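Local coordinates for cytochrome c'' (Methylophilus methylotrophus, PDB 1GU2), which binds one covalently attached haem c and probably works as a monomeric electron-transfer protein, its haem iron held between two axial histidines, at residues Pro21-Pro26 against Lys109-Ala114; Asn55-Val60 against Ala114-Glu119. All coordinates share one frame; numbering follows the deposited sequence.

Interaction 1. Residues Pro21-Pro26 against Lys109-Ala114; sequences PMYEAP and KANFIA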
loop_
_atom_site.group_PDB
_atom_site.type_symbol
_atom_site.label_atom_id
_atom_site.label_comp_id
_atom_site.label_asym_id
_atom_site.label_seq_id
_atom_site.Cartn_x
_atom_site.Cartn_y
_atom_site.Cartn_z
ATOM N N PRO A 21 -5.457 -18.807 9.009
ATOM C CA PRO A 21 -5.892 -18.644 10.394
ATOM C C PRO A 21 -4.846 -18.153 11.389
ATOM O O PRO A 21 -5.198 -17.507 12.402
ATOM C CB PRO A 21 -6.364 -20.067 10.744
ATOM C CG PRO A 21 -6.873 -20.619 9.447
ATOM C CD PRO A 21 -5.851 -20.130 8.484
ATOM N N MET A 22 -3.549 -18.399 11.142
ATOM C CA MET A 22 -2.544 -17.868 12.056
ATOM C C MET A 22 -2.428 -16.358 11.969
ATOM O O MET A 22 -1.894 -15.737 12.891
ATOM C CB MET A 22 -1.203 -18.575 11.811
ATOM C CG MET A 22 -1.261 -20.082 12.333
ATOM S SD MET A 22 0.338 -20.732 12.093
ATOM C CE MET A 22 1.208 -19.859 13.399
ATOM N N TYR A 23 -2.924 -15.746 10.903
ATOM C CA TYR A 23 -2.939 -14.284 10.822
ATOM C C TYR A 23 -4.119 -13.759 11.566
ATOM O O TYR A 23 -5.274 -14.108 11.209
ATOM C CB TYR A 23 -2.993 -13.859 9.362
ATOM C CG TYR A 23 -2.976 -12.365 9.163
ATOM C CD1 TYR A 23 -4.130 -11.616 9.025
ATOM C CD2 TYR A 23 -1.790 -11.671 9.093
ATOM C CE1 TYR A 23 -4.108 -10.253 8.849
ATOM C CE2 TYR A 23 -1.726 -10.305 8.907
ATOM C CZ TYR A 23 -2.905 -9.610 8.780
ATOM O OH TYR A 23 -2.922 -8.244 8.577
ATOM N N GLU A 24 -3.895 -12.936 12.552
ATOM C CA GLU A 24 -4.964 -12.461 13.444
ATOM C C GLU A 24 -5.211 -10.968 13.451
ATOM O O GLU A 24 -6.339 -10.522 13.685
ATOM C CB GLU A 24 -4.633 -12.876 14.893
ATOM C CG GLU A 24 -4.782 -14.404 14.991
ATOM C CD GLU A 24 -4.517 -14.942 16.374
ATOM O OE1 GLU A 24 -4.071 -14.215 17.276
ATOM O OE2 GLU A 24 -4.756 -16.145 16.513
ATOM N N ALA A 25 -4.169 -10.184 13.200
ATOM C CA ALA A 25 -4.222 -8.729 13.294
ATOM C C ALA A 25 -3.126 -8.152 12.444
ATOM O O ALA A 25 -2.103 -8.775 12.212
ATOM C CB ALA A 25 -4.063 -8.323 14.754
ATOM N N PRO A 26 -3.321 -6.933 11.973
ATOM C CA PRO A 26 -2.264 -6.283 11.170
ATOM C C PRO A 26 -0.937 -6.081 11.871
ATOM O O PRO A 26 -0.858 -5.803 13.081
ATOM C CB PRO A 26 -2.851 -4.895 10.888
ATOM C CG PRO A 26 -4.284 -4.965 11.137
ATOM C CD PRO A 26 -4.546 -6.136 12.057
ATOM N N LYS A 109 -2.481 -6.399 2.138
ATOM C CA LYS A 109 -3.268 -5.160 2.043
ATOM C C LYS A 109 -3.604 -4.621 3.418
ATOM O O LYS A 109 -3.490 -3.429 3.686
ATOM C CB LYS A 109 -4.551 -5.420 1.221
ATOM C CG LYS A 109 -4.309 -5.751 -0.244
ATOM C CD LYS A 109 -5.645 -5.940 -0.988
ATOM C CE LYS A 109 -5.330 -6.315 -2.420
ATOM N NZ LYS A 109 -6.575 -6.614 -3.176
ATOM N N ALA A 110 -4.020 -5.492 4.353
ATOM C CA ALA A 110 -4.289 -5.040 5.701
ATOM C C ALA A 110 -3.056 -4.441 6.350
ATOM O O ALA A 110 -3.091 -3.371 6.974
ATOM C CB ALA A 110 -4.797 -6.211 6.520
ATOM N N ASN A 111 -1.900 -5.117 6.246
ATOM C CA ASN A 111 -0.688 -4.648 6.867
ATOM C C ASN A 111 -0.230 -3.327 6.246
ATOM O O ASN A 111 0.225 -2.419 6.953
ATOM C CB ASN A 111 0.467 -5.671 6.705
ATOM C CG ASN A 111 0.330 -6.924 7.539
ATOM O OD1 ASN A 111 -0.479 -6.979 8.472
ATOM N ND2 ASN A 111 1.146 -7.919 7.213
ATOM N N PHE A 112 -0.343 -3.214 4.920
ATOM C CA PHE A 112 0.098 -2.013 4.239
ATOM C C PHE A 112 -0.782 -0.812 4.573
ATOM O O PHE A 112 -0.258 0.261 4.837
ATOM C CB PHE A 112 0.152 -2.269 2.729
ATOM C CG PHE A 112 0.528 -0.999 1.983
ATOM C CD1 PHE A 112 -0.373 -0.376 1.147
ATOM C CD2 PHE A 112 1.796 -0.474 2.163
ATOM C CE1 PHE A 112 -0.021 0.780 0.475
ATOM C CE2 PHE A 112 2.158 0.686 1.543
ATOM C CZ PHE A 112 1.241 1.290 0.710
ATOM N N ILE A 113 -2.107 -0.977 4.564
ATOM C CA ILE A 113 -2.980 0.148 4.867
ATOM C C ILE A 113 -2.832 0.537 6.325
ATOM O O ILE A 113 -2.807 1.735 6.654
ATOM C CB ILE A 113 -4.436 -0.118 4.425
ATOM C CG1 ILE A 113 -4.541 -0.423 2.926
ATOM C CG2 ILE A 113 -5.308 1.052 4.852
ATOM C CD1 ILE A 113 -5.918 -0.854 2.453
ATOM N N ALA A 114 -2.644 -0.411 7.225
ATOM C CA ALA A 114 -2.407 -0.103 8.625
ATOM C C ALA A 114 -1.130 0.682 8.735
ATOM O O ALA A 114 -1.046 1.675 9.450
ATOM C CB ALA A 114 -2.341 -1.382 9.444
#
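The side-chain oxygen of N111 is the polar centre of this contact, taking hydrogen bonds from two donors of the loop that follows helix 2-19. One is the phenol of Y23: its OH donates to OD1 of N111 over 2.8 Å. The other is the backbone N of S27, one residue beyond P26. The Y23 ring and the N111 amide meet tip to tip, their planes turned 49° apart. OD1 lies at the edge of the ring, in its plane, whereas the phenol oxygen stands well above the carbonyl plane, with a C=O...O angle of 129°. Y23 has CG anti to its backbone N (chi1 -178°), which puts CG on the side facing helix 106-118, and the ring follows from there. Two donors on one oxygen probably hold the amide against turning, and N111 ties both the tyrosine and the backbone at the start of helix 28-36 to a single point on helix 106-118.

Carbon contacts lie beside this bond. CB of A110, one residue before N111, comes to 3.4 Å from OH of Y23, obliquely to the ring. The proline at the end of the loop segment lies over the next turn of the helix: CB of P26 makes an apolar contact with CB of A114 at 3.8 Å, while CA of P26 passes 3.3 Å from OD1 of N111. The small side chains of A110 and A114, a turn apart, are consistent with the close approach of the loop.

This is a loop packed against a helix, partly buried. Helix 2-19 backs it, with A16 against Y23 and T13 against both P26 and A110, and helix 28-36 adds D30 beside N111 and I28 beside A114.

Interaction 2. Residues Asn55-Val60 against Ala114-Glu119; sequences NNPANV and AYLLTE
P57 carries the apolar side of this contact, its ring reaching three residues of the last turn of helix 106-118 and its exit. CB of P57 meets CD2 of L116 at 3.5 Å, CG sits 3.7 Å from CB of E119, and the same CG approaches CE2 of Y115 obliquely at 3.8 Å. P57 is the second residue of a type I turn from N56 to N59, and CB of A58 comes up to the backbone O of E119.

The polar side is organised by the Y115 hydroxyl. It donates to OE2 of E119 over 2.6 Å, using the anti lone pair of the carboxylate, and accepts from a water that also donates to the backbone O of N55, so this water bridges loop and helix. The E119 chain is bent at chi2 (-85°), and its OE2 meets the hydroxyl. A phenylalanine in place of Y115 would probably leave the E119 carboxylate free to turn and the water without its second acceptor.

The loop lies between helix 49-53, which holds the haem ligand H53, and strand 61-62; the side chain of L116 is about 5 Å from the haem, and K32 of helix 28-36 touches Y115.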
loop_
_atom_site.group_PDB
_atom_site.type_symbol
_atom_site.label_atom_id
_atom_site.label_comp_id
_atom_site.label_asym_id
_atom_site.label_seq_id
_atom_site.Cartn_x
_atom_site.Cartn_y
_atom_site.Cartn_z
ATOM N N ASN A 55 10.573 6.337 0.267
ATOM C CA ASN A 55 10.514 5.514 1.479
ATOM C C ASN A 55 9.645 6.031 2.593
ATOM O O ASN A 55 9.593 5.567 3.733
ATOM C CB ASN A 55 11.924 5.229 2.096
ATOM C CG ASN A 55 12.593 6.477 2.565
ATOM O OD1 ASN A 55 11.985 7.525 2.759
ATOM N ND2 ASN A 55 13.921 6.383 2.739
ATOM N N ASN A 56 8.873 7.013 2.432
ATOM C CA ASN A 56 7.856 7.697 3.202
ATOM C C ASN A 56 6.603 7.957 2.346
ATOM O O ASN A 56 6.580 8.873 1.518
ATOM C CB ASN A 56 8.431 8.999 3.793
ATOM C CG ASN A 56 7.573 9.620 4.863
ATOM O OD1 ASN A 56 7.938 10.545 5.621
ATOM N ND2 ASN A 56 6.380 9.127 4.998
ATOM N N PRO A 57 5.532 7.224 2.639
ATOM C CA PRO A 57 4.287 7.416 1.860
ATOM C C PRO A 57 3.521 8.685 2.129
ATOM O O PRO A 57 2.522 8.999 1.471
ATOM C CB PRO A 57 3.496 6.172 2.268
ATOM C CG PRO A 57 3.939 5.865 3.655
ATOM C CD PRO A 57 5.395 6.172 3.659
ATOM N N ALA A 58 3.936 9.564 3.047
ATOM C CA ALA A 58 3.473 10.888 3.304
ATOM C C ALA A 58 4.101 11.875 2.321
ATOM O O ALA A 58 3.618 13.023 2.248
ATOM C CB ALA A 58 3.774 11.285 4.744
ATOM N N ASN A 59 5.115 11.484 1.555
ATOM C CA ASN A 59 5.747 12.376 0.588
ATOM C C ASN A 59 5.174 12.229 -0.822
ATOM O O ASN A 59 4.540 11.232 -1.161
ATOM C CB ASN A 59 7.290 12.152 0.435
ATOM C CG ASN A 59 7.955 12.949 1.530
ATOM O OD1 ASN A 59 8.494 14.006 1.664
ATOM N ND2 ASN A 59 7.916 12.226 2.599
ATOM N N VAL A 60 5.441 13.210 -1.667
ATOM C CA VAL A 60 5.134 13.119 -3.091
ATOM C C VAL A 60 6.132 12.191 -3.739
ATOM O O VAL A 60 7.332 12.306 -3.545
ATOM C CB VAL A 60 5.176 14.529 -3.681
ATOM C CG1 VAL A 60 5.130 14.458 -5.183
ATOM C CG2 VAL A 60 4.023 15.380 -3.152
ATOM N N ALA A 114 -2.644 -0.411 7.225
ATOM C CA ALA A 114 -2.407 -0.103 8.625
ATOM C C ALA A 114 -1.130 0.682 8.735
ATOM O O ALA A 114 -1.046 1.675 9.450
ATOM C CB ALA A 114 -2.341 -1.382 9.444
ATOM N N TYR A 115 -0.094 0.292 8.004
ATOM C CA TYR A 115 1.170 1.079 7.992
ATOM C C TYR A 115 0.914 2.489 7.486
ATOM O O TYR A 115 1.388 3.500 8.044
ATOM C CB TYR A 115 2.223 0.305 7.156
ATOM C CG TYR A 115 3.377 1.206 6.759
ATOM C CD1 TYR A 115 4.187 1.768 7.732
ATOM C CD2 TYR A 115 3.647 1.520 5.431
ATOM C CE1 TYR A 115 5.245 2.599 7.335
ATOM C CE2 TYR A 115 4.690 2.346 5.013
ATOM C CZ TYR A 115 5.476 2.860 6.016
ATOM O OH TYR A 115 6.485 3.715 5.685
ATOM N N LEU A 116 0.149 2.665 6.402
ATOM C CA LEU A 116 -0.188 4.015 5.899
ATOM C C LEU A 116 -0.845 4.880 6.980
ATOM O O LEU A 116 -0.577 6.117 6.983
ATOM C CB LEU A 116 -1.108 3.944 4.711
ATOM C CG LEU A 116 -0.559 3.417 3.390
ATOM C CD1 LEU A 116 -1.640 3.510 2.314
ATOM C CD2 LEU A 116 0.672 4.150 2.919
ATOM N N LEU A 117 -1.667 4.320 7.848
ATOM C CA LEU A 117 -2.344 5.071 8.923
ATOM C C LEU A 117 -1.325 5.643 9.900
ATOM O O LEU A 117 -1.638 6.592 10.622
ATOM C CB LEU A 117 -3.352 4.215 9.692
ATOM C CG LEU A 117 -4.576 3.721 8.931
ATOM C CD1 LEU A 117 -5.443 2.799 9.769
ATOM C CD2 LEU A 117 -5.370 4.891 8.393
ATOM N N THR A 118 -0.126 5.099 9.960
ATOM C CA THR A 118 0.841 5.515 10.936
ATOM C C THR A 118 1.841 6.562 10.409
ATOM O O THR A 118 2.593 7.123 11.206
ATOM C CB THR A 118 1.736 4.363 11.465
ATOM O OG1 THR A 118 2.620 3.862 10.434
ATOM C CG2 THR A 118 0.832 3.304 11.996
ATOM N N GLU A 119 1.846 6.788 9.105
ATOM C CA GLU A 119 2.777 7.702 8.435
ATOM C C GLU A 119 2.060 9.009 8.192
ATOM O O GLU A 119 1.415 9.359 7.225
ATOM C CB GLU A 119 3.343 7.095 7.147
ATOM C CG GLU A 119 4.243 5.913 7.439
ATOM C CD GLU A 119 5.642 6.357 7.750
ATOM O OE1 GLU A 119 5.873 7.431 8.324
ATOM O OE2 GLU A 119 6.591 5.620 7.422
HETATM O O HOH W 1 8.966 3.280 4.839
#

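Both contacts use helix 106-118, the C-terminal helix of this haem protein, and share A114; their centres lie 16 Å apart. Interaction 1 joins the loop between helices 2-19 and 28-36 to the middle of that helix, and interaction 2 joins the loop between helix 49-53 and strand 61-62 to its end. Along the chain both loop segments come first, in the same order as their partners on the helix. Beyond A114, the segments of one interaction do not touch those of the other. The last helix thus gathers loops from the N-terminal part and the haem-attachment region, while F112, within the 109-114 segment, touches the haem itself.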